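Local coordinates for ornithine decarboxylase (Entamoeba histolytica, PDB 4AIB), which probably catalyses the pyridoxal 5'-phosphate-dependent decarboxylation of L-ornithine to putrescine, the entry step of polyamine synthesis, as a homodimer, at residues L108-D122 against K132-M144. Residues are numbered along the deposited sequence; the frame is centred on the assembly and turned at random.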
ATOM      1  N   LEU A 108     -14.574  -3.853  19.258  1.00 29.76           N
ATOM      2  CA  LEU A 108     -14.299  -4.114  20.673  1.00 29.40           C
ATOM      3  C   LEU A 108     -15.412  -4.937  21.321  1.00 30.60           C
ATOM      4  O   LEU A 108     -15.142  -5.844  22.112  1.00 31.09           O
ATOM      5  CB  LEU A 108     -14.085  -2.797  21.433  1.00 27.55           C
ATOM      6  CG  LEU A 108     -13.804  -2.817  22.942  1.00 26.82           C
ATOM      7  CD1 LEU A 108     -12.553  -3.615  23.285  1.00 23.57           C
ATOM      8  CD2 LEU A 108     -13.693  -1.396  23.473  1.00 24.59           C
ATOM      9  N   ILE A 109     -16.658  -4.615  20.975  1.00 31.43           N
ATOM     10  CA  ILE A 109     -17.826  -5.353  21.457  1.00 32.04           C
ATOM     11  C   ILE A 109     -17.804  -6.791  20.927  1.00 34.51           C
ATOM     12  O   ILE A 109     -17.980  -7.743  21.691  1.00 33.56           O
ATOM     13  CB  ILE A 109     -19.147  -4.635  21.081  1.00 20.00           C
ATOM     14  CG1 ILE A 109     -19.250  -3.292  21.816  1.00 20.00           C
ATOM     15  CG2 ILE A 109     -20.357  -5.501  21.408  1.00 20.00           C
ATOM     16  CD1 ILE A 109     -20.244  -2.319  21.213  1.00 20.00           C
ATOM     17  N   GLU A 110     -17.562  -6.935  19.624  1.00 35.67           N
ATOM     18  CA  GLU A 110     -17.514  -8.244  18.968  1.00 35.72           C
ATOM     19  C   GLU A 110     -16.405  -9.142  19.521  1.00 34.44           C
ATOM     20  O   GLU A 110     -16.598 -10.352  19.666  1.00 33.06           O
ATOM     21  CB  GLU A 110     -17.376  -8.079  17.448  1.00 37.46           C
ATOM     22  CG  GLU A 110     -17.458  -9.371  16.638  1.00 42.41           C
ATOM     23  CD  GLU A 110     -18.806 -10.069  16.726  1.00 44.99           C
ATOM     24  OE1 GLU A 110     -19.821  -9.409  17.040  1.00 44.62           O
ATOM     25  OE2 GLU A 110     -18.853 -11.290  16.471  1.00 44.49           O
ATOM     26  N   ALA A 111     -15.257  -8.542  19.834  1.00 33.50           N
ATOM     27  CA  ALA A 111     -14.124  -9.264  20.416  1.00 33.92           C
ATOM     28  C   ALA A 111     -14.472  -9.857  21.781  1.00 34.25           C
ATOM     29  O   ALA A 111     -14.066 -10.977  22.100  1.00 33.07           O
ATOM     30  CB  ALA A 111     -12.908  -8.356  20.521  1.00 34.25           C
ATOM     31  N   SER A 112     -15.230  -9.101  22.575  1.00 35.45           N
ATOM     32  CA  SER A 112     -15.698  -9.559  23.881  1.00 36.48           C
ATOM     33  C   SER A 112     -16.642 -10.755  23.748  1.00 36.88           C
ATOM     34  O   SER A 112     -16.595 -11.680  24.561  1.00 35.00           O
ATOM     35  CB  SER A 112     -16.389  -8.419  24.633  1.00 37.40           C
ATOM     36  OG  SER A 112     -16.756  -8.815  25.944  1.00 39.56           O
ATOM     37  N   HIS A 113     -17.485 -10.728  22.717  1.00 39.19           N
ATOM     38  CA  HIS A 113     -18.420 -11.819  22.433  1.00 41.43           C
ATOM     39  C   HIS A 113     -17.727 -13.028  21.870  1.00 41.87           C
ATOM     40  O   HIS A 113     -18.180 -14.159  22.062  1.00 42.79           O
ATOM     41  CB  HIS A 113     -19.520 -11.359  21.480  1.00 43.98           C
ATOM     42  CG  HIS A 113     -20.396 -10.258  22.038  1.00 48.18           C
ATOM     43  ND1 HIS A 113     -20.836 -10.254  23.310  1.00 47.97           N
ATOM     44  CD2 HIS A 113     -20.923  -9.117  21.435  1.00 48.31           C
ATOM     45  CE1 HIS A 113     -21.594  -9.161  23.518  1.00 48.01           C
ATOM     46  NE2 HIS A 113     -21.648  -8.468  22.370  1.00 49.16           N
ATOM     47  N   LEU A 114     -16.622 -12.798  21.164  1.00 41.65           N
ATOM     48  CA  LEU A 114     -15.822 -13.882  20.599  1.00 39.35           C
ATOM     49  C   LEU A 114     -14.943 -14.566  21.645  1.00 37.91           C
ATOM     50  O   LEU A 114     -14.489 -15.692  21.436  1.00 38.60           O
ATOM     51  CB  LEU A 114     -14.984 -13.379  19.418  1.00 38.06           C
ATOM     52  CG  LEU A 114     -15.474 -13.685  17.995  1.00 36.90           C
ATOM     53  CD1 LEU A 114     -16.988 -13.589  17.842  1.00 34.81           C
ATOM     54  CD2 LEU A 114     -14.778 -12.774  16.995  1.00 37.65           C
ATOM     55  N   GLY A 115     -14.712 -13.884  22.764  1.00 36.84           N
ATOM     56  CA  GLY A 115     -13.980 -14.461  23.889  1.00 36.59           C
ATOM     57  C   GLY A 115     -12.617 -13.848  24.152  1.00 37.00           C
ATOM     58  O   GLY A 115     -11.839 -14.383  24.944  1.00 35.99           O
ATOM     59  N   ILE A 116     -12.329 -12.728  23.490  1.00 38.94           N
ATOM     60  CA  ILE A 116     -11.060 -12.019  23.665  1.00 41.19           C
ATOM     61  C   ILE A 116     -11.027 -11.340  25.033  1.00 42.40           C
ATOM     62  O   ILE A 116     -11.988 -10.677  25.431  1.00 44.06           O
ATOM     63  CB  ILE A 116     -10.810 -10.993  22.529  1.00 20.00           C
ATOM     64  CG1 ILE A 116     -10.875 -11.670  21.149  1.00 20.00           C
ATOM     65  CG2 ILE A 116      -9.489 -10.254  22.724  1.00 20.00           C
ATOM     66  CD1 ILE A 116      -9.917 -12.831  20.945  1.00 20.00           C
ATOM     67  N   ASN A 117      -9.913 -11.518  25.741  1.00 43.66           N
ATOM     68  CA  ASN A 117      -9.786 -11.089  27.130  1.00 44.26           C
ATOM     69  C   ASN A 117      -8.553 -10.217  27.403  1.00 44.45           C
ATOM     70  O   ASN A 117      -8.347  -9.755  28.530  1.00 45.21           O
ATOM     71  CB  ASN A 117      -9.775 -12.323  28.042  1.00 44.37           C
ATOM     72  CG  ASN A 117     -10.142 -11.997  29.477  1.00 45.80           C
ATOM     73  OD1 ASN A 117     -11.170 -11.374  29.744  1.00 47.15           O
ATOM     74  ND2 ASN A 117      -9.304 -12.429  30.413  1.00 45.47           N
ATOM     75  N   HIS A 118      -7.736  -9.991  26.376  1.00 43.69           N
ATOM     76  CA  HIS A 118      -6.506  -9.214  26.533  1.00 40.34           C
ATOM     77  C   HIS A 118      -6.358  -8.146  25.485  1.00 38.03           C
ATOM     78  O   HIS A 118      -6.404  -8.428  24.286  1.00 36.91           O
ATOM     79  CB  HIS A 118      -5.286 -10.133  26.547  1.00 40.66           C
ATOM     80  CG  HIS A 118      -5.370 -11.246  27.569  1.00 42.51           C
ATOM     81  ND1 HIS A 118      -5.475 -11.010  28.889  1.00 42.73           N
ATOM     82  CD2 HIS A 118      -5.358 -12.631  27.417  1.00 44.92           C
ATOM     83  CE1 HIS A 118      -5.531 -12.180  29.551  1.00 45.56           C
ATOM     84  NE2 HIS A 118      -5.458 -13.172  28.649  1.00 46.48           N
ATOM     85  N   THR A 119      -6.176  -6.906  25.937  1.00 36.01           N
ATOM     86  CA  THR A 119      -6.025  -5.755  25.041  1.00 35.48           C
ATOM     87  C   THR A 119      -5.048  -4.707  25.597  1.00 35.95           C
ATOM     88  O   THR A 119      -4.607  -4.809  26.741  1.00 37.40           O
ATOM     89  CB  THR A 119      -7.389  -5.106  24.706  1.00 33.69           C
ATOM     90  OG1 THR A 119      -7.212  -4.120  23.683  1.00 32.86           O
ATOM     91  CG2 THR A 119      -8.009  -4.454  25.939  1.00 32.36           C
ATOM     92  N   ILE A 120      -4.720  -3.708  24.777  1.00 36.65           N
ATOM     93  CA  ILE A 120      -3.745  -2.675  25.146  1.00 37.02           C
ATOM     94  C   ILE A 120      -4.358  -1.269  25.117  1.00 36.29           C
ATOM     95  O   ILE A 120      -5.262  -0.991  24.325  1.00 37.26           O
ATOM     96  CB  ILE A 120      -2.479  -2.751  24.253  1.00 20.00           C
ATOM     97  CG1 ILE A 120      -1.829  -4.137  24.367  1.00 20.00           C
ATOM     98  CG2 ILE A 120      -1.472  -1.667  24.626  1.00 20.00           C
ATOM     99  CD1 ILE A 120      -0.747  -4.420  23.345  1.00 20.00           C
ATOM    100  N   VAL A 121      -3.858  -0.398  25.996  1.00 35.24           N
ATOM    101  CA  VAL A 121      -4.337   0.978  26.135  1.00 34.43           C
ATOM    102  C   VAL A 121      -3.167   1.955  26.303  1.00 33.30           C
ATOM    103  O   VAL A 121      -2.186   1.645  26.981  1.00 33.76           O
ATOM    104  CB  VAL A 121      -5.293   1.103  27.345  1.00 34.25           C
ATOM    105  CG1 VAL A 121      -5.399   2.541  27.830  1.00 33.64           C
ATOM    106  CG2 VAL A 121      -6.668   0.558  26.999  1.00 34.97           C
ATOM    107  N   ASP A 122      -3.277   3.128  25.677  1.00 33.24           N
ATOM    108  CA  ASP A 122      -2.324   4.222  25.899  1.00 32.84           C
ATOM    109  C   ASP A 122      -2.992   5.602  26.022  1.00 31.99           C
ATOM    110  O   ASP A 122      -2.368   6.636  25.758  1.00 30.63           O
ATOM    111  CB  ASP A 122      -1.207   4.217  24.838  1.00 36.28           C
ATOM    112  CG  ASP A 122      -1.707   4.529  23.431  1.00 38.80           C
ATOM    113  OD1 ASP A 122      -2.913   4.363  23.150  1.00 40.32           O
ATOM    114  OD2 ASP A 122      -0.876   4.936  22.593  1.00 40.82           O
ATOM    115  N   LYS A 132     -16.936   1.012  29.434  1.00 33.06           N
ATOM    116  CA  LYS A 132     -18.318   1.236  29.017  1.00 36.37           C
ATOM    117  C   LYS A 132     -18.894   0.083  28.188  1.00 38.20           C
ATOM    118  O   LYS A 132     -20.080  -0.235  28.308  1.00 39.98           O
ATOM    119  CB  LYS A 132     -18.426   2.553  28.238  1.00 38.85           C
ATOM    120  CG  LYS A 132     -19.844   3.081  28.078  1.00 42.18           C
ATOM    121  CD  LYS A 132     -19.879   4.331  27.214  1.00 44.54           C
ATOM    122  CE  LYS A 132     -21.309   4.770  26.941  1.00 47.10           C
ATOM    123  NZ  LYS A 132     -21.367   5.935  26.015  1.00 44.17           N
ATOM    124  N   TYR A 133     -18.057  -0.540  27.360  1.00 40.06           N
ATOM    125  CA  TYR A 133     -18.537  -1.526  26.386  1.00 39.48           C
ATOM    126  C   TYR A 133     -18.132  -2.973  26.669  1.00 38.17           C
ATOM    127  O   TYR A 133     -18.906  -3.895  26.409  1.00 38.94           O
ATOM    128  CB  TYR A 133     -18.133  -1.115  24.964  1.00 37.70           C
ATOM    129  CG  TYR A 133     -18.746   0.197  24.517  1.00 38.14           C
ATOM    130  CD1 TYR A 133     -20.024   0.240  23.958  1.00 37.92           C
ATOM    131  CD2 TYR A 133     -18.049   1.398  24.655  1.00 39.86           C
ATOM    132  CE1 TYR A 133     -20.588   1.440  23.552  1.00 35.89           C
ATOM    133  CE2 TYR A 133     -18.606   2.602  24.253  1.00 39.38           C
ATOM    134  CZ  TYR A 133     -19.874   2.617  23.701  1.00 37.63           C
ATOM    135  OH  TYR A 133     -20.428   3.811  23.299  1.00 39.12           O
ATOM    136  N   ALA A 134     -16.923  -3.165  27.191  1.00 37.62           N
ATOM    137  CA  ALA A 134     -16.431  -4.496  27.558  1.00 40.00           C
ATOM    138  C   ALA A 134     -15.521  -4.431  28.792  1.00 43.13           C
ATOM    139  O   ALA A 134     -14.302  -4.589  28.675  1.00 43.89           O
ATOM    140  CB  ALA A 134     -15.709  -5.138  26.382  1.00 39.27           C
ATOM    141  N   PRO A 135     -16.114  -4.207  29.983  1.00 45.42           N
ATOM    142  CA  PRO A 135     -15.340  -3.925  31.198  1.00 45.62           C
ATOM    143  C   PRO A 135     -14.657  -5.143  31.830  1.00 45.25           C
ATOM    144  O   PRO A 135     -13.968  -5.002  32.842  1.00 45.48           O
ATOM    145  CB  PRO A 135     -16.390  -3.345  32.148  1.00 46.74           C
ATOM    146  CG  PRO A 135     -17.663  -3.997  31.734  1.00 47.90           C
ATOM    147  CD  PRO A 135     -17.565  -4.259  30.256  1.00 47.87           C
ATOM    148  N   LYS A 136     -14.844  -6.319  31.236  1.00 44.44           N
ATOM    149  CA  LYS A 136     -14.217  -7.543  31.735  1.00 43.83           C
ATOM    150  C   LYS A 136     -12.893  -7.862  31.038  1.00 41.48           C
ATOM    151  O   LYS A 136     -12.166  -8.765  31.459  1.00 39.70           O
ATOM    152  CB  LYS A 136     -15.182  -8.728  31.627  1.00 46.99           C
ATOM    153  CG  LYS A 136     -16.230  -8.771  32.727  1.00 49.92           C
ATOM    154  CD  LYS A 136     -16.981 -10.092  32.725  1.00 52.84           C
ATOM    155  CE  LYS A 136     -17.954 -10.171  33.891  1.00 54.17           C
ATOM    156  NZ  LYS A 136     -18.702 -11.458  33.905  1.00 52.76           N
ATOM    157  N   MET A 137     -12.584  -7.112  29.982  1.00 39.71           N
ATOM    158  CA  MET A 137     -11.353  -7.308  29.218  1.00 38.64           C
ATOM    159  C   MET A 137     -10.137  -6.788  29.985  1.00 38.65           C
ATOM    160  O   MET A 137     -10.150  -5.669  30.504  1.00 37.75           O
ATOM    161  CB  MET A 137     -11.460  -6.628  27.850  1.00 36.60           C
ATOM    162  CG  MET A 137     -10.548  -7.217  26.782  1.00 36.54           C
ATOM    163  SD  MET A 137     -10.889  -6.602  25.119  1.00 39.74           S
ATOM    164  CE  MET A 137     -12.469  -7.370  24.765  1.00 37.56           C
ATOM    165  N   GLY A 138      -9.100  -7.617  30.061  1.00 39.84           N
ATOM    166  CA  GLY A 138      -7.848  -7.243  30.718  1.00 40.15           C
ATOM    167  C   GLY A 138      -7.098  -6.185  29.932  1.00 40.81           C
ATOM    168  O   GLY A 138      -7.047  -6.235  28.701  1.00 39.86           O
ATOM    169  N   ILE A 139      -6.513  -5.230  30.649  1.00 40.72           N
ATOM    170  CA  ILE A 139      -5.880  -4.068  30.030  1.00 40.37           C
ATOM    171  C   ILE A 139      -4.370  -4.053  30.254  1.00 40.47           C
ATOM    172  O   ILE A 139      -3.892  -4.271  31.369  1.00 42.80           O
ATOM    173  CB  ILE A 139      -6.509  -2.751  30.542  1.00 20.00           C
ATOM    174  CG1 ILE A 139      -7.976  -2.660  30.110  1.00 20.00           C
ATOM    175  CG2 ILE A 139      -5.732  -1.536  30.045  1.00 20.00           C
ATOM    176  CD1 ILE A 139      -8.800  -1.677  30.913  1.00 20.00           C
ATOM    177  N   MET A 140      -3.629  -3.797  29.180  1.00 38.72           N
ATOM    178  CA  MET A 140      -2.185  -3.642  29.256  1.00 37.36           C
ATOM    179  C   MET A 140      -1.819  -2.190  28.965  1.00 38.25           C
ATOM    180  O   MET A 140      -2.328  -1.592  28.015  1.00 38.10           O
ATOM    181  CB  MET A 140      -1.496  -4.580  28.267  1.00 35.94           C
ATOM    182  CG  MET A 140      -0.406  -5.437  28.891  1.00 33.41           C
ATOM    183  SD  MET A 140       0.550  -6.416  27.715  1.00 33.13           S
ATOM    184  CE  MET A 140      -0.728  -7.312  26.833  1.00 31.96           C
ATOM    185  N   ILE A 141      -0.943  -1.624  29.790  1.00 37.15           N
ATOM    186  CA  ILE A 141      -0.541  -0.226  29.633  1.00 36.49           C
ATOM    187  C   ILE A 141       0.675  -0.096  28.710  1.00 40.03           C
ATOM    188  O   ILE A 141       1.699  -0.749  28.922  1.00 41.56           O
ATOM    189  CB  ILE A 141      -0.330   0.469  31.006  1.00 20.00           C
ATOM    190  CG1 ILE A 141      -0.179   1.986  30.834  1.00 20.00           C
ATOM    191  CG2 ILE A 141       0.837  -0.145  31.776  1.00 20.00           C
ATOM    192  CD1 ILE A 141      -0.499   2.786  32.080  1.00 20.00           C
ATOM    193  N   ARG A 142       0.548   0.730  27.673  1.00 42.37           N
ATOM    194  CA  ARG A 142       1.633   0.923  26.712  1.00 44.08           C
ATOM    195  C   ARG A 142       2.564   2.060  27.131  1.00 44.35           C
ATOM    196  O   ARG A 142       2.130   3.201  27.284  1.00 44.53           O
ATOM    197  CB  ARG A 142       1.092   1.147  25.294  1.00 46.25           C
ATOM    198  CG  ARG A 142       2.176   1.254  24.229  1.00 48.49           C
ATOM    199  CD  ARG A 142       1.614   1.113  22.825  1.00 51.03           C
ATOM    200  NE  ARG A 142       2.655   1.256  21.807  1.00 55.76           N
ATOM    201  CZ  ARG A 142       2.491   0.999  20.511  1.00 57.78           C
ATOM    202  NH1 ARG A 142       1.322   0.575  20.047  1.00 59.37           N
ATOM    203  NH2 ARG A 142       3.505   1.165  19.673  1.00 58.75           N
ATOM    204  N   ILE A 143       3.840   1.731  27.315  1.00 44.87           N
ATOM    205  CA  ILE A 143       4.863   2.712  27.686  1.00 46.45           C
ATOM    206  C   ILE A 143       5.914   2.859  26.580  1.00 49.54           C
ATOM    207  O   ILE A 143       5.825   2.201  25.539  1.00 49.59           O
ATOM    208  CB  ILE A 143       5.524   2.378  29.052  1.00 20.00           C
ATOM    209  CG1 ILE A 143       6.271   1.038  29.012  1.00 20.00           C
ATOM    210  CG2 ILE A 143       4.493   2.384  30.173  1.00 20.00           C
ATOM    211  CD1 ILE A 143       7.780   1.168  28.953  1.00 20.00           C
ATOM    212  N   MET A 144       6.899   3.726  26.810  1.00 52.77           N
ATOM    213  CA  MET A 144       7.992   3.941  25.861  1.00 54.05           C
ATOM    214  C   MET A 144       9.352   3.796  26.538  1.00 53.44           C
ATOM    215  O   MET A 144      10.346   3.463  25.894  1.00 51.86           O
ATOM    216  CB  MET A 144       7.873   5.319  25.207  1.00 56.06           C
ATOM    217  CG  MET A 144       6.732   5.440  24.208  1.00 59.88           C
ATOM    218  SD  MET A 144       6.427   7.138  23.679  1.00 66.39           S
ATOM    219  CE  MET A 144       7.853   7.449  22.637  1.00 62.72           C
TER
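From Asn-117 to Arg-142, five backbone hydrogen bonds join strand 118-121 to strand 138-143, in parallel register and with the short strand axes crossing at -34°, the usual sense of sheet twist. Gly-138 N donates to Asn-117 O at 2.7 Å, from above the carbonyl plane; farther along, Val-121 N reaches Met-140 O at 2.8 Å. Helix 124-133 completes the beta-alpha-beta crossover, a repeating element of the TIM-barrel-like pyridoxal-binding domain. Thr-119, Val-121 and Ile-139 point to the helix-covered face, where Val-121 CB packs on Ile-139 CG2 at 3.8 Å. The other face carries Ile-120, its CG1 against Met-140 CB at 3.9 Å, and both side chains touch His-183. Met-137 ties the layers together: bent at chi3 (-70°), its chain crosses Thr-119 at about a right angle, SD 3.7 Å from Thr-119 CG2, and brings CE against helix 105-114, near Leu-108, Ser-112 and Ile-116 O. Ala-134 CB packs on Ser-112 CB at 3.8 Å. Thr-119 OG1 is hydrogen-bonded to Tyr-98 O and Lys-103 NZ, while Asp-122 forms a salt bridge with Arg-277 of the second subunit. Backbone bonding thus fixes the strand register, apolar contacts join sheet to helices, and buried Asp-122 links this part of the barrel to the dimer partner.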